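Local coordinates for protein L-iditol 2-dehydrogenase (Clostridium scindens, PDB 4OH1) that probably acts as a zinc-dependent, NAD+-linked L-iditol 2-dehydrogenase of the zinc-containing alcohol dehydrogenase family, at residues V117-N122 with G297-A302; V245-G250 with A268-M273; I36-V41 with A134-S139. One frame throughout, in Å; residues are numbered along the deposited sequence.

Contact 1. Residues V117-N122 with G297-A302. With ZN (zinc ion), chain C.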
ATOM      1  N   VAL A 117      -0.069  13.134 -13.068  1.00 39.92           N
ATOM      2  CA  VAL A 117       0.210  13.874 -14.294  1.00 40.73           C
ATOM      3  C   VAL A 117      -0.421  13.186 -15.514  1.00 42.25           C
ATOM      4  O   VAL A 117      -0.711  13.839 -16.487  1.00 42.19           O
ATOM      5  CB  VAL A 117       1.757  14.091 -14.509  1.00 40.15           C
ATOM      6  CG1 VAL A 117       2.355  15.134 -13.516  1.00 38.25           C
ATOM      7  CG2 VAL A 117       2.524  12.792 -14.422  1.00 39.40           C
ATOM      8  N   ASN A 118      -0.617  11.866 -15.461  1.00 39.61           N
ATOM      9  CA  ASN A 118      -1.365  11.145 -16.494  1.00 39.61           C
ATOM     10  C   ASN A 118      -2.831  11.525 -16.622  1.00 46.58           C
ATOM     11  O   ASN A 118      -3.468  11.141 -17.613  1.00 50.14           O
ATOM     12  CB  ASN A 118      -1.265   9.648 -16.268  1.00 43.55           C
ATOM     13  CG  ASN A 118      -1.913   9.205 -14.937  1.00 45.66           C
ATOM     14  OD1 ASN A 118      -1.624   9.771 -13.865  1.00 42.28           O
ATOM     15  ND2 ASN A 118      -2.835   8.229 -15.020  1.00 44.88           N
ATOM     16  N   LEU A 119      -3.349  12.274 -15.629  1.00 43.48           N
ATOM     17  CA  LEU A 119      -4.687  12.857 -15.659  1.00 44.66           C
ATOM     18  C   LEU A 119      -4.580  14.349 -15.850  1.00 44.93           C
ATOM     19  O   LEU A 119      -5.514  15.074 -15.533  1.00 44.53           O
ATOM     20  CB  LEU A 119      -5.473  12.570 -14.336  1.00 45.83           C
ATOM     21  CG  LEU A 119      -5.459  11.118 -13.847  1.00 46.55           C
ATOM     22  CD1 LEU A 119      -6.125  11.016 -12.489  1.00 47.26           C
ATOM     23  CD2 LEU A 119      -6.123  10.197 -14.883  1.00 47.06           C
ATOM     24  N   CYS A 120      -3.453  14.834 -16.351  1.00 43.39           N
ATOM     25  CA  CYS A 120      -3.272  16.302 -16.540  1.00 46.76           C
ATOM     26  C   CYS A 120      -4.473  16.938 -17.264  1.00 46.96           C
ATOM     27  O   CYS A 120      -4.874  16.456 -18.325  1.00 44.85           O
ATOM     28  CB  CYS A 120      -1.951  16.643 -17.310  1.00 41.81           C
ATOM     29  SG  CYS A 120      -1.871  18.410 -17.797  1.00 44.47           S
ATOM     30  N   SER A 121      -5.015  18.024 -16.712  1.00 49.11           N
ATOM     31  CA  SER A 121      -6.088  18.801 -17.413  1.00 54.25           C
ATOM     32  C   SER A 121      -5.720  19.575 -18.656  1.00 52.51           C
ATOM     33  O   SER A 121      -6.599  19.921 -19.409  1.00 53.55           O
ATOM     34  CB  SER A 121      -6.670  19.876 -16.499  1.00 58.45           C
ATOM     35  OG  SER A 121      -7.141  19.287 -15.343  1.00 61.16           O
ATOM     36  N   ASN A 122      -4.466  19.988 -18.792  1.00 54.44           N
ATOM     37  CA  ASN A 122      -4.015  20.711 -19.982  1.00 52.88           C
ATOM     38  C   ASN A 122      -2.998  19.879 -20.735  1.00 51.03           C
ATOM     39  O   ASN A 122      -1.949  20.371 -21.172  1.00 49.70           O
ATOM     40  CB  ASN A 122      -3.376  22.028 -19.605  1.00 58.80           C
ATOM     41  CG  ASN A 122      -4.261  22.844 -18.737  1.00 62.39           C
ATOM     42  OD1 ASN A 122      -3.879  23.274 -17.659  1.00 66.67           O
ATOM     43  ND2 ASN A 122      -5.486  22.994 -19.161  1.00 65.65           N
ATOM     44  N   GLY A 297      -9.363   0.243 -14.242  1.00 34.03           N
ATOM     45  CA  GLY A 297      -8.855   0.789 -15.484  1.00 36.41           C
ATOM     46  C   GLY A 297      -7.388   1.222 -15.390  1.00 40.73           C
ATOM     47  O   GLY A 297      -6.742   1.133 -14.335  1.00 41.43           O
HETATM   48  N   MSE A 298      -6.872   1.721 -16.509  1.00 49.40           N
HETATM   49  CA  MSE A 298      -5.468   2.129 -16.646  1.00 50.84           C
HETATM   50  C   MSE A 298      -5.352   3.155 -17.812  1.00 53.93           C
HETATM   51  O   MSE A 298      -5.562   2.797 -18.989  1.00 51.43           O
HETATM   52  CB  MSE A 298      -4.605   0.884 -16.920  1.00 57.39           C
HETATM   53  CG  MSE A 298      -3.230   0.864 -16.202  1.00 59.29           C
HETATM   54 SE   MSE A 298      -2.168   2.354 -16.811  0.75 82.59          SE
HETATM   55  CE  MSE A 298      -1.759   1.602 -18.606  1.00 69.52           C
ATOM     56  N   ILE A 299      -5.049   4.419 -17.488  1.00 54.74           N
ATOM     57  CA  ILE A 299      -4.686   5.403 -18.543  1.00 59.53           C
ATOM     58  C   ILE A 299      -3.257   6.000 -18.451  1.00 57.69           C
ATOM     59  O   ILE A 299      -2.895   6.729 -17.508  1.00 50.31           O
ATOM     60  CB  ILE A 299      -5.714   6.578 -18.729  1.00 61.87           C
ATOM     61  CG1 ILE A 299      -5.335   7.377 -20.033  1.00 67.70           C
ATOM     62  CG2 ILE A 299      -5.837   7.425 -17.418  1.00 59.62           C
ATOM     63  CD1 ILE A 299      -6.465   7.952 -20.914  1.00 63.08           C
ATOM     64  N   GLN A 300      -2.480   5.654 -19.479  1.00 56.00           N
ATOM     65  CA  GLN A 300      -1.142   6.203 -19.797  1.00 59.18           C
ATOM     66  C   GLN A 300      -0.029   5.694 -18.908  1.00 54.05           C
ATOM     67  O   GLN A 300       1.028   5.361 -19.433  1.00 57.47           O
ATOM     68  CB  GLN A 300      -1.100   7.742 -19.825  1.00 57.60           C
ATOM     69  CG  GLN A 300      -1.777   8.372 -21.017  1.00 60.37           C
ATOM     70  CD  GLN A 300      -1.566   9.888 -21.084  1.00 62.33           C
ATOM     71  OE1 GLN A 300      -0.629  10.442 -20.482  1.00 61.04           O
ATOM     72  NE2 GLN A 300      -2.450  10.560 -21.805  1.00 61.62           N
ATOM     73  N   GLY A 301      -0.255   5.625 -17.599  1.00 44.06           N
ATOM     74  CA  GLY A 301       0.850   5.428 -16.652  1.00 44.34           C
ATOM     75  C   GLY A 301       1.434   6.815 -16.268  1.00 49.00           C
ATOM     76  O   GLY A 301       1.249   7.822 -17.001  1.00 49.91           O
ATOM     77  N   ALA A 302       2.110   6.879 -15.126  1.00 42.45           N
ATOM     78  CA  ALA A 302       2.709   8.100 -14.605  1.00 44.72           C
ATOM     79  C   ALA A 302       4.025   7.784 -13.961  1.00 45.76           C
ATOM     80  O   ALA A 302       4.084   6.832 -13.176  1.00 40.38           O
ATOM     81  CB  ALA A 302       1.831   8.698 -13.521  1.00 44.62           C
TER
HETATM   82 ZN    ZN C 402      -1.573  19.598 -15.678  1.00 47.10          ZN
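The CA atoms of Asn118 and Ala302, 5.4 Å apart, are the nearest CA pair across the contact. Both segments meet as loops: Val117 and Asn118 form a short 3-10 turn that Cys120 N closes onto Val117 O, while Ile299 to Ala302, just after strand 294-297, bend past it. Gly301, with phi at 88°, sits where a CB would be jammed against the preceding carbonyl oxygen.

The polar link is a single amide. Asn118 ND2 gives a hydrogen bond of 2.9 Å to Ile299 O, at 162° over the hydrogen and with that oxygen close to the amide plane. On the other branch of the amide, OD1 of Asn118 meets Ala302 CB at 3.6 Å. Asn118 CB itself lies 3.2 Å from Gly301 O. The loop thus curls round the asparagine. Two apolar touches flank this grip: Leu119 CD2 rests against Ile299 CG2 at 3.8 Å, and Val117 CG2 approaches Ala302 CB more loosely, at 4.2 Å. A second subunit packs over the same place, its Gln292 accepting from Ile299 N and its Trp290 lying on the Ile299 side chain.

Two residues beyond Asn118, Cys120 SG binds a zinc ion together with Cys106, Cys109 and Cys112. This is the four-cysteine structural zinc lobe of the zinc-containing alcohol dehydrogenases, here meeting the loop that follows strand 294-297 of the Rossmann domain.

Contact 2. Residues V245-G250 with A268-M273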
ATOM      1  N   VAL A 245      -5.760 -10.529 -13.638  1.00 29.98           N
ATOM      2  CA  VAL A 245      -6.236 -10.609 -15.017  1.00 33.64           C
ATOM      3  C   VAL A 245      -5.927  -9.289 -15.750  1.00 35.07           C
ATOM      4  O   VAL A 245      -6.247  -8.180 -15.257  1.00 34.28           O
ATOM      5  CB  VAL A 245      -7.751 -10.943 -15.055  1.00 32.25           C
ATOM      6  CG1 VAL A 245      -8.342 -10.756 -16.435  1.00 31.27           C
ATOM      7  CG2 VAL A 245      -8.017 -12.384 -14.581  1.00 33.56           C
ATOM      8  N   LEU A 246      -5.310  -9.420 -16.927  1.00 31.58           N
ATOM      9  CA  LEU A 246      -4.892  -8.265 -17.712  1.00 31.30           C
ATOM     10  C   LEU A 246      -5.524  -8.296 -19.079  1.00 33.37           C
ATOM     11  O   LEU A 246      -5.199  -9.170 -19.875  1.00 33.11           O
ATOM     12  CB  LEU A 246      -3.391  -8.279 -17.905  1.00 32.37           C
ATOM     13  CG  LEU A 246      -2.836  -7.929 -16.526  1.00 32.57           C
ATOM     14  CD1 LEU A 246      -2.055  -9.009 -16.071  1.00 35.14           C
ATOM     15  CD2 LEU A 246      -2.155  -6.629 -16.509  1.00 34.36           C
ATOM     16  N   GLU A 247      -6.405  -7.346 -19.337  1.00 34.20           N
ATOM     17  CA  GLU A 247      -7.206  -7.325 -20.603  1.00 38.39           C
ATOM     18  C   GLU A 247      -6.651  -6.300 -21.585  1.00 38.87           C
ATOM     19  O   GLU A 247      -6.789  -5.084 -21.387  1.00 37.02           O
ATOM     20  CB  GLU A 247      -8.670  -7.023 -20.334  1.00 39.23           C
ATOM     21  CG  GLU A 247      -9.663  -7.537 -21.445  1.00 40.69           C
ATOM     22  CD  GLU A 247      -9.227  -7.239 -22.892  1.00 40.94           C
ATOM     23  OE1 GLU A 247      -9.217  -6.069 -23.341  1.00 39.88           O
ATOM     24  OE2 GLU A 247      -8.908  -8.225 -23.571  1.00 42.93           O
ATOM     25  N   GLY A 248      -5.995  -6.824 -22.626  1.00 41.61           N
ATOM     26  CA  GLY A 248      -5.349  -6.013 -23.656  1.00 43.23           C
ATOM     27  C   GLY A 248      -5.882  -6.226 -25.086  1.00 44.43           C
ATOM     28  O   GLY A 248      -5.349  -5.666 -26.009  1.00 42.85           O
ATOM     29  N   THR A 249      -6.907  -7.046 -25.299  1.00 43.20           N
ATOM     30  CA  THR A 249      -7.451  -7.196 -26.648  1.00 44.07           C
ATOM     31  C   THR A 249      -8.384  -6.076 -27.035  1.00 45.50           C
ATOM     32  O   THR A 249      -8.557  -5.852 -28.199  1.00 50.01           O
ATOM     33  CB  THR A 249      -8.280  -8.455 -26.826  1.00 46.72           C
ATOM     34  OG1 THR A 249      -9.482  -8.354 -26.040  1.00 42.29           O
ATOM     35  CG2 THR A 249      -7.461  -9.704 -26.432  1.00 49.16           C
ATOM     36  N   GLY A 250      -9.041  -5.428 -26.090  1.00 46.45           N
ATOM     37  CA  GLY A 250     -10.020  -4.404 -26.414  1.00 46.30           C
ATOM     38  C   GLY A 250     -11.344  -4.983 -26.873  1.00 45.56           C
ATOM     39  O   GLY A 250     -12.202  -4.265 -27.361  1.00 49.47           O
ATOM     40  N   ALA A 268      -8.429  -7.365 -11.668  1.00 29.11           N
ATOM     41  CA  ALA A 268      -8.514  -7.316 -13.158  1.00 33.05           C
ATOM     42  C   ALA A 268      -8.273  -5.893 -13.663  1.00 32.08           C
ATOM     43  O   ALA A 268      -8.923  -4.942 -13.180  1.00 29.72           O
ATOM     44  CB  ALA A 268      -9.863  -7.774 -13.620  1.00 31.37           C
ATOM     45  N   VAL A 269      -7.434  -5.786 -14.700  1.00 29.09           N
ATOM     46  CA  VAL A 269      -7.043  -4.509 -15.273  1.00 30.24           C
ATOM     47  C   VAL A 269      -7.391  -4.489 -16.767  1.00 33.79           C
ATOM     48  O   VAL A 269      -6.936  -5.331 -17.552  1.00 30.52           O
ATOM     49  CB  VAL A 269      -5.559  -4.247 -15.119  1.00 31.99           C
ATOM     50  CG1 VAL A 269      -5.226  -2.877 -15.612  1.00 35.75           C
ATOM     51  CG2 VAL A 269      -5.170  -4.298 -13.647  1.00 34.62           C
ATOM     52  N   TYR A 270      -8.195  -3.488 -17.117  1.00 33.57           N
ATOM     53  CA  TYR A 270      -8.674  -3.250 -18.462  1.00 35.71           C
ATOM     54  C   TYR A 270      -7.963  -2.035 -18.984  1.00 34.02           C
ATOM     55  O   TYR A 270      -8.295  -0.919 -18.652  1.00 36.51           O
ATOM     56  CB  TYR A 270     -10.206  -3.078 -18.439  1.00 34.57           C
ATOM     57  CG  TYR A 270     -10.897  -4.348 -18.025  1.00 34.53           C
ATOM     58  CD1 TYR A 270     -11.209  -5.340 -18.941  1.00 36.28           C
ATOM     59  CD2 TYR A 270     -11.196  -4.591 -16.697  1.00 36.36           C
ATOM     60  CE1 TYR A 270     -11.844  -6.547 -18.542  1.00 35.70           C
ATOM     61  CE2 TYR A 270     -11.803  -5.775 -16.294  1.00 37.70           C
ATOM     62  CZ  TYR A 270     -12.144  -6.738 -17.221  1.00 36.13           C
ATOM     63  OH  TYR A 270     -12.701  -7.905 -16.772  1.00 34.11           O
ATOM     64  N   PHE A 271      -6.942  -2.283 -19.772  1.00 36.96           N
ATOM     65  CA  PHE A 271      -6.033  -1.241 -20.280  1.00 42.34           C
ATOM     66  C   PHE A 271      -6.066  -1.039 -21.790  1.00 41.20           C
ATOM     67  O   PHE A 271      -5.409  -0.147 -22.297  1.00 43.25           O
ATOM     68  CB  PHE A 271      -4.564  -1.544 -19.840  1.00 41.47           C
ATOM     69  CG  PHE A 271      -3.985  -2.779 -20.434  1.00 40.94           C
ATOM     70  CD1 PHE A 271      -4.129  -4.003 -19.813  1.00 41.28           C
ATOM     71  CD2 PHE A 271      -3.218  -2.722 -21.586  1.00 44.07           C
ATOM     72  CE1 PHE A 271      -3.567  -5.185 -20.376  1.00 41.62           C
ATOM     73  CE2 PHE A 271      -2.660  -3.905 -22.159  1.00 42.96           C
ATOM     74  CZ  PHE A 271      -2.841  -5.122 -21.552  1.00 42.19           C
ATOM     75  N   ALA A 272      -6.790  -1.893 -22.509  1.00 44.35           N
ATOM     76  CA  ALA A 272      -6.935  -1.739 -23.936  1.00 43.36           C
ATOM     77  C   ALA A 272      -7.790  -0.521 -24.265  1.00 48.09           C
ATOM     78  O   ALA A 272      -8.504   0.025 -23.426  1.00 46.24           O
ATOM     79  CB  ALA A 272      -7.545  -2.967 -24.520  1.00 46.32           C
HETATM   80  N   MSE A 273      -7.687  -0.078 -25.503  1.00 53.70           N
HETATM   81  CA  MSE A 273      -8.650   0.872 -26.058  1.00 64.10           C
HETATM   82  C   MSE A 273      -9.829   0.079 -26.595  1.00 57.41           C
HETATM   83  O   MSE A 273      -9.647  -0.810 -27.429  1.00 53.15           O
HETATM   84  CB  MSE A 273      -8.031   1.586 -27.235  1.00 77.98           C
HETATM   85  CG  MSE A 273      -7.227   2.796 -26.899  1.00 92.36           C
HETATM   86 SE   MSE A 273      -7.357   3.788 -28.526  0.75120.47          SE
HETATM   87  CE  MSE A 273      -9.311   4.153 -28.413  1.00110.68           C
TER
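Val245 pairs with Ala268, Leu246 with Val269 and Glu247 with Tyr270 in a parallel ladder whose bonds are short. Val269 N reaches Val245 O at 2.7 Å, and Glu247 N reaches Val269 O at the same 2.7 Å and almost straight, 175° at the hydrogen. Beyond the strands the grip relaxes: Phe271 N still bonds Glu247 O at 3.2 Å, but the bond from Ala272 N to that oxygen is weak.

The buried strand pairs are tight on the face of Glu247 and Tyr270, where Glu247 CB comes within 3.3 Å of Tyr270 CD1, the two side chains crossing at about a right angle; Tyr270 OH is hydrogen-bonded to Ala255 O of helix 252-261. On the face of Leu246 and Val269 the pair is looser, Leu246 CD2 lying 4.4 Å from Val269 CB.

In the turn after the strands, one face of the Phe271 ring carries Glu247 O, 3.2 Å above its plane and offset toward the rim, and Gly248 CA. Gly248 has no side chain, which lets its CA lie over Phe271 CZ. Ala272 CB presses on Gly250 CA, at a tight 3.4 Å.

Toward the solvent side, Thr249 is exposed and Met273, a selenomethionine, is poorly ordered. Yet the turn itself is firmly tied. Glu247 OE1 takes Gly250 N at 2.8 Å on its syn lone pair, while OE2 receives Thr249 N and Thr249 OG1 from opposite faces of the carboxylate plane. These donors probably keep the buried carboxylate ionised and fix the glycine turn after the fourth Rossmann strand, a place that borders the coenzyme cleft in related dehydrogenases.

Contact 3. Residues I36-V41 with A134-S139; sequences IRIKVV and AVYHMS
Ala134 O accepts the shortest polar bond between the strands, from Ile38 N at 2.8 Å and nearly straight at 174°, and Arg37 CA adds a CH...O contact to the same oxygen. Ala134 N returns the bond to Ile38 O. Two residues along each strand, Ile36 and Tyr136 repeat the exchange, with Ile36 N to Tyr136 O at 2.9 Å. The non-hydrogen-bonded pair of this antiparallel ladder lies between them, Arg37 opposite Val135 with CA atoms 4.3 Å apart.

The two faces differ in character. On one, Ile38 CG1 meets Tyr136 CD2 at 4.2 Å, the side chains crossing at about a right angle, and Ile36 CD1 reaches CB of Met138, a selenomethionine in the 3-10 turn after the strand, at 4.0 Å. Ile141 packs against Ile36, Ile38 and Tyr136. On the other face Val135 CG2 lies 3.8 Å from Arg37 CB and 4.0 Å from Arg37 CG, which is set anti to the backbone N (chi1 -179°). The arginine chain then bends twice before NH1 meets Asp81 and NH2 meets Glu30 in salt bridges.

Backbone bonds and apolar packing therefore join these two GroES-like domain strands, while the buried arginine's charge is probably balanced by the two acids beyond them.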
ATOM      1  N   ILE A  36      14.341  20.379 -27.103  1.00 40.17           N
ATOM      2  CA  ILE A  36      15.436  19.536 -27.527  1.00 39.30           C
ATOM      3  C   ILE A  36      14.976  18.907 -28.813  1.00 42.49           C
ATOM      4  O   ILE A  36      13.832  18.432 -28.909  1.00 42.19           O
ATOM      5  CB  ILE A  36      15.688  18.412 -26.493  1.00 41.84           C
ATOM      6  CG1 ILE A  36      16.063  19.007 -25.139  1.00 44.28           C
ATOM      7  CG2 ILE A  36      16.784  17.510 -26.955  1.00 40.93           C
ATOM      8  CD1 ILE A  36      16.481  17.997 -24.152  1.00 45.23           C
ATOM      9  N   ARG A  37      15.857  18.865 -29.803  1.00 43.97           N
ATOM     10  CA  ARG A  37      15.556  18.180 -31.020  1.00 41.67           C
ATOM     11  C   ARG A  37      16.323  16.873 -31.040  1.00 40.58           C
ATOM     12  O   ARG A  37      17.522  16.818 -30.736  1.00 39.19           O
ATOM     13  CB  ARG A  37      15.918  19.023 -32.223  1.00 47.33           C
ATOM     14  CG  ARG A  37      15.589  18.310 -33.519  1.00 52.60           C
ATOM     15  CD  ARG A  37      16.585  18.676 -34.596  1.00 57.32           C
ATOM     16  NE  ARG A  37      16.295  19.987 -35.039  1.00 55.36           N
ATOM     17  CZ  ARG A  37      17.183  20.874 -35.486  1.00 58.52           C
ATOM     18  NH1 ARG A  37      18.486  20.625 -35.574  1.00 57.51           N
ATOM     19  NH2 ARG A  37      16.726  22.046 -35.850  1.00 54.08           N
ATOM     20  N   ILE A  38      15.592  15.824 -31.404  1.00 36.88           N
ATOM     21  CA  ILE A  38      16.096  14.479 -31.500  1.00 41.45           C
ATOM     22  C   ILE A  38      16.247  14.124 -32.931  1.00 37.93           C
ATOM     23  O   ILE A  38      15.355  14.339 -33.737  1.00 36.80           O
ATOM     24  CB  ILE A  38      15.058  13.380 -30.945  1.00 45.82           C
ATOM     25  CG1 ILE A  38      14.631  13.660 -29.543  1.00 51.37           C
ATOM     26  CG2 ILE A  38      15.639  12.009 -30.965  1.00 50.50           C
ATOM     27  CD1 ILE A  38      15.777  14.132 -28.728  1.00 56.01           C
ATOM     28  N   LYS A  39      17.330  13.475 -33.234  1.00 38.69           N
ATOM     29  CA  LYS A  39      17.405  12.775 -34.457  1.00 41.90           C
ATOM     30  C   LYS A  39      16.877  11.367 -34.159  1.00 41.62           C
ATOM     31  O   LYS A  39      17.495  10.624 -33.386  1.00 40.91           O
ATOM     32  CB  LYS A  39      18.828  12.658 -34.913  1.00 45.72           C
ATOM     33  CG  LYS A  39      18.892  12.168 -36.282  1.00 52.00           C
ATOM     34  CD  LYS A  39      20.160  11.465 -36.617  1.00 59.69           C
ATOM     35  CE  LYS A  39      20.149  11.252 -38.124  1.00 65.35           C
ATOM     36  NZ  LYS A  39      21.290  10.423 -38.505  1.00 77.42           N
ATOM     37  N   VAL A  40      15.796  10.980 -34.838  1.00 39.12           N
ATOM     38  CA  VAL A  40      15.128   9.752 -34.493  1.00 38.33           C
ATOM     39  C   VAL A  40      15.817   8.628 -35.216  1.00 38.57           C
ATOM     40  O   VAL A  40      16.041   8.697 -36.403  1.00 35.84           O
ATOM     41  CB  VAL A  40      13.661   9.809 -34.830  1.00 37.25           C
ATOM     42  CG1 VAL A  40      12.956   8.532 -34.344  1.00 39.93           C
ATOM     43  CG2 VAL A  40      13.019  10.999 -34.145  1.00 39.48           C
ATOM     44  N   VAL A  41      16.152   7.580 -34.472  1.00 38.13           N
ATOM     45  CA  VAL A  41      16.820   6.415 -35.052  1.00 38.39           C
ATOM     46  C   VAL A  41      15.871   5.203 -35.188  1.00 37.40           C
ATOM     47  O   VAL A  41      15.811   4.571 -36.236  1.00 37.93           O
ATOM     48  CB  VAL A  41      18.070   6.073 -34.240  1.00 38.84           C
ATOM     49  CG1 VAL A  41      18.716   4.735 -34.733  1.00 37.84           C
ATOM     50  CG2 VAL A  41      19.020   7.226 -34.301  1.00 39.06           C
ATOM     51  N   ALA A 134      12.576  15.293 -34.368  1.00 39.83           N
ATOM     52  CA  ALA A 134      11.403  15.748 -33.631  1.00 42.90           C
ATOM     53  C   ALA A 134      11.836  16.530 -32.421  1.00 40.05           C
ATOM     54  O   ALA A 134      12.885  16.227 -31.849  1.00 39.69           O
ATOM     55  CB  ALA A 134      10.563  14.551 -33.203  1.00 42.41           C
ATOM     56  N   VAL A 135      10.998  17.486 -32.013  1.00 39.68           N
ATOM     57  CA  VAL A 135      11.288  18.379 -30.918  1.00 39.47           C
ATOM     58  C   VAL A 135      10.338  18.097 -29.772  1.00 38.69           C
ATOM     59  O   VAL A 135       9.135  17.873 -29.974  1.00 39.95           O
ATOM     60  CB  VAL A 135      11.181  19.883 -31.361  1.00 39.60           C
ATOM     61  CG1 VAL A 135      11.170  20.830 -30.166  1.00 40.27           C
ATOM     62  CG2 VAL A 135      12.363  20.233 -32.255  1.00 42.69           C
ATOM     63  N   TYR A 136      10.870  18.163 -28.557  1.00 38.17           N
ATOM     64  CA  TYR A 136      10.102  17.911 -27.356  1.00 36.45           C
ATOM     65  C   TYR A 136      10.602  18.884 -26.297  1.00 37.90           C
ATOM     66  O   TYR A 136      11.732  19.358 -26.356  1.00 37.07           O
ATOM     67  CB  TYR A 136      10.366  16.459 -26.867  1.00 35.18           C
ATOM     68  CG  TYR A 136       9.889  15.363 -27.793  1.00 36.51           C
ATOM     69  CD1 TYR A 136       8.595  14.832 -27.709  1.00 37.11           C
ATOM     70  CD2 TYR A 136      10.699  14.904 -28.809  1.00 38.23           C
ATOM     71  CE1 TYR A 136       8.146  13.838 -28.632  1.00 36.43           C
ATOM     72  CE2 TYR A 136      10.273  13.923 -29.687  1.00 37.61           C
ATOM     73  CZ  TYR A 136       9.013  13.390 -29.593  1.00 37.03           C
ATOM     74  OH  TYR A 136       8.670  12.444 -30.524  1.00 39.50           O
ATOM     75  N   HIS A 137       9.805  19.099 -25.262  1.00 38.71           N
ATOM     76  CA  HIS A 137      10.265  19.865 -24.101  1.00 41.23           C
ATOM     77  C   HIS A 137      11.242  19.007 -23.325  1.00 39.75           C
ATOM     78  O   HIS A 137      11.096  17.786 -23.282  1.00 40.53           O
ATOM     79  CB  HIS A 137       9.079  20.247 -23.229  1.00 41.12           C
ATOM     80  CG  HIS A 137       9.430  21.183 -22.132  1.00 41.99           C
ATOM     81  ND1 HIS A 137       9.642  20.756 -20.841  1.00 42.51           N
ATOM     82  CD2 HIS A 137       9.583  22.523 -22.117  1.00 42.64           C
ATOM     83  CE1 HIS A 137       9.939  21.793 -20.079  1.00 41.62           C
ATOM     84  NE2 HIS A 137       9.896  22.881 -20.828  1.00 40.90           N
HETATM   85  N   MSE A 138      12.246  19.620 -22.731  1.00 38.79           N
HETATM   86  CA  MSE A 138      13.256  18.866 -22.000  1.00 38.88           C
HETATM   87  C   MSE A 138      12.672  17.885 -20.937  1.00 37.70           C
HETATM   88  O   MSE A 138      13.209  16.848 -20.715  1.00 36.84           O
HETATM   89  CB  MSE A 138      14.231  19.844 -21.338  1.00 40.93           C
HETATM   90  CG  MSE A 138      13.608  20.736 -20.282  1.00 44.43           C
HETATM   91 SE   MSE A 138      14.800  22.265 -19.781  0.75 50.42          SE
HETATM   92  CE  MSE A 138      13.656  23.025 -18.337  1.00 48.88           C
ATOM     93  N   SER A 139      11.555  18.224 -20.319  1.00 36.19           N
ATOM     94  CA  SER A 139      10.882  17.367 -19.405  1.00 37.63           C
ATOM     95  C   SER A 139      10.421  16.065 -20.045  1.00 36.87           C
ATOM     96  O   SER A 139      10.214  15.113 -19.345  1.00 33.48           O
ATOM     97  CB  SER A 139       9.675  18.054 -18.806  1.00 41.18           C
ATOM     98  OG  SER A 139       8.629  18.243 -19.769  1.00 41.76           O
TER

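How the contacts relate
Contacts 2 and 3 are buried strand pairings in different domains, parallel in the Rossmann sheet and antiparallel in the GroES-like sheet, on opposite sides of the chain's centre. Contact 1, only partly buried, joins the two domains through loops. Its chemistry follows its place: one side-chain amide does the work that backbone ladders do in the sheets. Contacts 1 and 2 touch directly, Met298 CB packing on Phe271 CB at 3.8 Å, and both also reach the second subunit. Contact 3 stays apart, about 9 Å from contact 1 at the nearest atoms, although their segments alternate along the chain; both reach the third subunit.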